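Local coordinates for protein KLLA0C04147p (Kluyveromyces lactis, PDB 5H2D) that binds ergosterol through its OSBP-related lipid-binding domain, the part captured here, and probably transfers sterols between membranes, at residues R98-A103 with T313-W318. Residues are numbered along the deposited sequence; the frame is centred on the assembly and turned at random.
Sequences RLLYVA and TRFNVW
In the OSBP-related sterol-binding domain, helix 95-108 packs against strand 314-319 of the antiparallel β-structure, and the two meet through L100 and Y101 on the helix and F315 and V317 on the strand. The segment axes approach to 9.7 Å at an angle of 51°, a spacing bridged by side chains. L100 and F315 extend toward each other from opposite directions, and CD2 of L100 stops at the edge of the phenyl ring, near its plane, 3.9 Å from CZ of F315. W267 of strand 265-272 touches both side chains. The phenyl group reaches this position with CG held between its own backbone N and carbonyl carbon (chi1 53°).

Y101 leaves the helix at a slant to the strand, and the contact with F315 and V317 is made by the far end of its side chain, the hydroxyl and the ring carbons next to it. The pairing is apolar on the strand side: CE1 of Y101 lies 4.3 Å from CE2 of F315, and CZ of Y101 lies 4.2 Å from CG1 of V317. F92 and P308 also pack on the tyrosine, and I104, one helical turn after L100, adds to the cover over V317. Here the strand carries a classic β bulge, with the backbones of V317 and W318 both hydrogen-bonded to V277 of the neighbouring strand 276-281, and the ring of W318 meets that of Y82 edge-to-face. The phenolic oxygen rests against carbon on both strand residues, OH of Y101 being 3.7 Å from CE2 of F315 and 4.0 Å from CG1 of V317.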
ATOM      1  N   ARG A  98      -8.175 -19.217  -5.580  1.00 18.13           N
ATOM      2  CA  ARG A  98      -8.223 -17.759  -5.648  1.00 18.28           C
ATOM      3  C   ARG A  98      -7.792 -17.152  -4.319  1.00 19.67           C
ATOM      4  O   ARG A  98      -6.996 -16.204  -4.288  1.00 17.19           O
ATOM      5  CB  ARG A  98      -9.624 -17.283  -6.033  1.00 20.12           C
ATOM      6  CG  ARG A  98     -10.092 -17.818  -7.375  1.00 18.52           C
ATOM      7  CD  ARG A  98     -11.170 -16.944  -8.015  1.00 19.84           C
ATOM      8  NE  ARG A  98     -12.451 -17.025  -7.313  1.00 22.03           N
ATOM      9  CZ  ARG A  98     -13.363 -17.967  -7.543  1.00 24.06           C
ATOM     10  NH1 ARG A  98     -14.502 -17.977  -6.863  1.00 22.22           N
ATOM     11  NH2 ARG A  98     -13.117 -18.908  -8.445  1.00 26.53           N
ATOM     12  N   LEU A  99      -8.291 -17.696  -3.208  1.00 16.69           N
ATOM     13  CA  LEU A  99      -7.931 -17.163  -1.898  1.00 17.13           C
ATOM     14  C   LEU A  99      -6.439 -17.326  -1.620  1.00 16.33           C
ATOM     15  O   LEU A  99      -5.812 -16.437  -1.040  1.00 16.18           O
ATOM     16  CB  LEU A  99      -8.764 -17.831  -0.803  1.00 18.37           C
ATOM     17  CG  LEU A  99      -8.506 -17.369   0.629  1.00 16.48           C
ATOM     18  CD1 LEU A  99      -8.480 -15.829   0.726  1.00 16.90           C
ATOM     19  CD2 LEU A  99      -9.516 -17.941   1.616  1.00 20.65           C
ATOM     20  N   LEU A 100      -5.852 -18.458  -2.013  1.00 16.45           N
ATOM     21  CA  LEU A 100      -4.414 -18.634  -1.825  1.00 17.47           C
ATOM     22  C   LEU A 100      -3.635 -17.495  -2.472  1.00 17.63           C
ATOM     23  O   LEU A 100      -2.715 -16.922  -1.866  1.00 17.45           O
ATOM     24  CB  LEU A 100      -3.968 -19.979  -2.402  1.00 18.53           C
ATOM     25  CG  LEU A 100      -2.457 -20.247  -2.415  1.00 16.24           C
ATOM     26  CD1 LEU A 100      -1.909 -20.355  -0.990  1.00 16.85           C
ATOM     27  CD2 LEU A 100      -2.132 -21.488  -3.229  1.00 16.26           C
ATOM     28  N   TYR A 101      -3.982 -17.164  -3.713  1.00 16.99           N
ATOM     29  CA  TYR A 101      -3.249 -16.119  -4.415  1.00 16.18           C
ATOM     30  C   TYR A 101      -3.583 -14.730  -3.875  1.00 16.43           C
ATOM     31  O   TYR A 101      -2.696 -13.869  -3.824  1.00 15.13           O
ATOM     32  CB  TYR A 101      -3.496 -16.239  -5.920  1.00 16.76           C
ATOM     33  CG  TYR A 101      -2.581 -17.272  -6.557  1.00 18.17           C
ATOM     34  CD1 TYR A 101      -2.689 -18.621  -6.225  1.00 20.01           C
ATOM     35  CD2 TYR A 101      -1.611 -16.902  -7.474  1.00 16.09           C
ATOM     36  CE1 TYR A 101      -1.847 -19.563  -6.783  1.00 20.42           C
ATOM     37  CE2 TYR A 101      -0.763 -17.837  -8.038  1.00 18.19           C
ATOM     38  CZ  TYR A 101      -0.894 -19.171  -7.694  1.00 23.60           C
ATOM     39  OH  TYR A 101      -0.070 -20.129  -8.247  1.00 22.26           O
ATOM     40  N   VAL A 102      -4.830 -14.496  -3.449  1.00 16.26           N
ATOM     41  CA  VAL A 102      -5.150 -13.254  -2.739  1.00 15.11           C
ATOM     42  C   VAL A 102      -4.275 -13.123  -1.500  1.00 15.66           C
ATOM     43  O   VAL A 102      -3.686 -12.061  -1.237  1.00 15.27           O
ATOM     44  CB  VAL A 102      -6.649 -13.196  -2.379  1.00 15.58           C
ATOM     45  CG1 VAL A 102      -6.918 -12.107  -1.333  1.00 15.44           C
ATOM     46  CG2 VAL A 102      -7.492 -12.941  -3.619  1.00 15.03           C
ATOM     47  N   ALA A 103      -4.170 -14.202  -0.717  1.00 15.20           N
ATOM     48  CA  ALA A 103      -3.375 -14.170   0.505  1.00 15.15           C
ATOM     49  C   ALA A 103      -1.921 -13.857   0.204  1.00 14.57           C
ATOM     50  O   ALA A 103      -1.291 -13.046   0.891  1.00 14.74           O
ATOM     51  CB  ALA A 103      -3.474 -15.508   1.237  1.00 16.91           C
ATOM     52  N   THR A 313       2.471 -31.584  -4.456  1.00 22.89           N
ATOM     53  CA  THR A 313       3.837 -31.115  -4.612  1.00 22.48           C
ATOM     54  C   THR A 313       3.878 -29.593  -4.468  1.00 24.15           C
ATOM     55  O   THR A 313       2.870 -28.905  -4.632  1.00 22.51           O
ATOM     56  CB  THR A 313       4.418 -31.530  -5.965  1.00 25.14           C
ATOM     57  OG1 THR A 313       3.640 -30.960  -7.022  1.00 28.89           O
ATOM     58  CG2 THR A 313       4.426 -33.053  -6.105  1.00 25.83           C
ATOM     59  N   ARG A 314       5.057 -29.077  -4.139  1.00 22.93           N
ATOM     60  CA  ARG A 314       5.202 -27.646  -3.900  1.00 23.36           C
ATOM     61  C   ARG A 314       5.346 -26.883  -5.210  1.00 24.82           C
ATOM     62  O   ARG A 314       5.915 -27.377  -6.186  1.00 26.02           O
ATOM     63  CB  ARG A 314       6.413 -27.367  -3.007  1.00 29.90           C
ATOM     64  CG  ARG A 314       6.264 -27.877  -1.586  1.00 35.20           C
ATOM     65  CD  ARG A 314       7.232 -27.180  -0.635  1.00 42.72           C
ATOM     66  NE  ARG A 314       8.629 -27.353  -1.030  1.00 48.51           N
ATOM     67  CZ  ARG A 314       9.344 -26.439  -1.679  1.00 48.06           C
ATOM     68  NH1 ARG A 314      10.609 -26.687  -1.995  1.00 56.00           N
ATOM     69  NH2 ARG A 314       8.800 -25.275  -2.010  1.00 47.36           N
ATOM     70  N   PHE A 315       4.831 -25.652  -5.221  1.00 18.73           N
ATOM     71  CA  PHE A 315       4.991 -24.782  -6.376  1.00 19.72           C
ATOM     72  C   PHE A 315       5.278 -23.365  -5.902  1.00 19.39           C
ATOM     73  O   PHE A 315       4.761 -22.935  -4.867  1.00 20.56           O
ATOM     74  CB  PHE A 315       3.753 -24.798  -7.283  1.00 21.22           C
ATOM     75  CG  PHE A 315       2.462 -24.506  -6.570  1.00 21.51           C
ATOM     76  CD1 PHE A 315       1.792 -25.508  -5.879  1.00 22.31           C
ATOM     77  CD2 PHE A 315       1.902 -23.240  -6.612  1.00 21.31           C
ATOM     78  CE1 PHE A 315       0.597 -25.257  -5.230  1.00 18.81           C
ATOM     79  CE2 PHE A 315       0.703 -22.977  -5.967  1.00 23.09           C
ATOM     80  CZ  PHE A 315       0.050 -23.983  -5.270  1.00 21.20           C
ATOM     81  N   ASN A 316       6.121 -22.663  -6.656  1.00 22.23           N
ATOM     82  CA  ASN A 316       6.422 -21.268  -6.358  1.00 20.97           C
ATOM     83  C   ASN A 316       5.236 -20.385  -6.716  1.00 23.02           C
ATOM     84  O   ASN A 316       4.552 -20.608  -7.720  1.00 23.00           O
ATOM     85  CB  ASN A 316       7.663 -20.821  -7.128  1.00 24.50           C
ATOM     86  CG  ASN A 316       8.911 -21.561  -6.693  1.00 30.31           C
ATOM     87  OD1 ASN A 316       9.051 -21.920  -5.526  1.00 36.67           O
ATOM     88  ND2 ASN A 316       9.823 -21.800  -7.635  1.00 36.29           N
ATOM     89  N   VAL A 317       4.984 -19.375  -5.883  1.00 18.68           N
ATOM     90  CA  VAL A 317       3.900 -18.433  -6.109  1.00 18.21           C
ATOM     91  C   VAL A 317       4.410 -17.007  -6.244  1.00 20.61           C
ATOM     92  O   VAL A 317       3.931 -16.252  -7.099  1.00 20.95           O
ATOM     93  CB  VAL A 317       2.833 -18.521  -4.993  1.00 18.55           C
ATOM     94  CG1 VAL A 317       2.179 -19.900  -4.982  1.00 22.12           C
ATOM     95  CG2 VAL A 317       3.444 -18.218  -3.645  1.00 28.60           C
ATOM     96  N   TRP A 318       5.384 -16.616  -5.422  1.00 17.18           N
ATOM     97  CA  TRP A 318       5.869 -15.241  -5.420  1.00 18.42           C
ATOM     98  C   TRP A 318       7.364 -15.197  -5.131  1.00 15.38           C
ATOM     99  O   TRP A 318       7.863 -15.947  -4.288  1.00 16.64           O
ATOM    100  CB  TRP A 318       5.104 -14.401  -4.382  1.00 15.54           C
ATOM    101  CG  TRP A 318       5.743 -13.072  -4.157  1.00 14.52           C
ATOM    102  CD1 TRP A 318       5.612 -11.957  -4.937  1.00 15.63           C
ATOM    103  CD2 TRP A 318       6.657 -12.730  -3.112  1.00 14.72           C
ATOM    104  NE1 TRP A 318       6.391 -10.940  -4.438  1.00 13.95           N
ATOM    105  CE2 TRP A 318       7.037 -11.387  -3.315  1.00 14.05           C
ATOM    106  CE3 TRP A 318       7.188 -13.425  -2.024  1.00 16.64           C
ATOM    107  CZ2 TRP A 318       7.916 -10.721  -2.460  1.00 14.60           C
ATOM    108  CZ3 TRP A 318       8.066 -12.764  -1.173  1.00 18.16           C
ATOM    109  CH2 TRP A 318       8.423 -11.427  -1.404  1.00 16.78           C
TER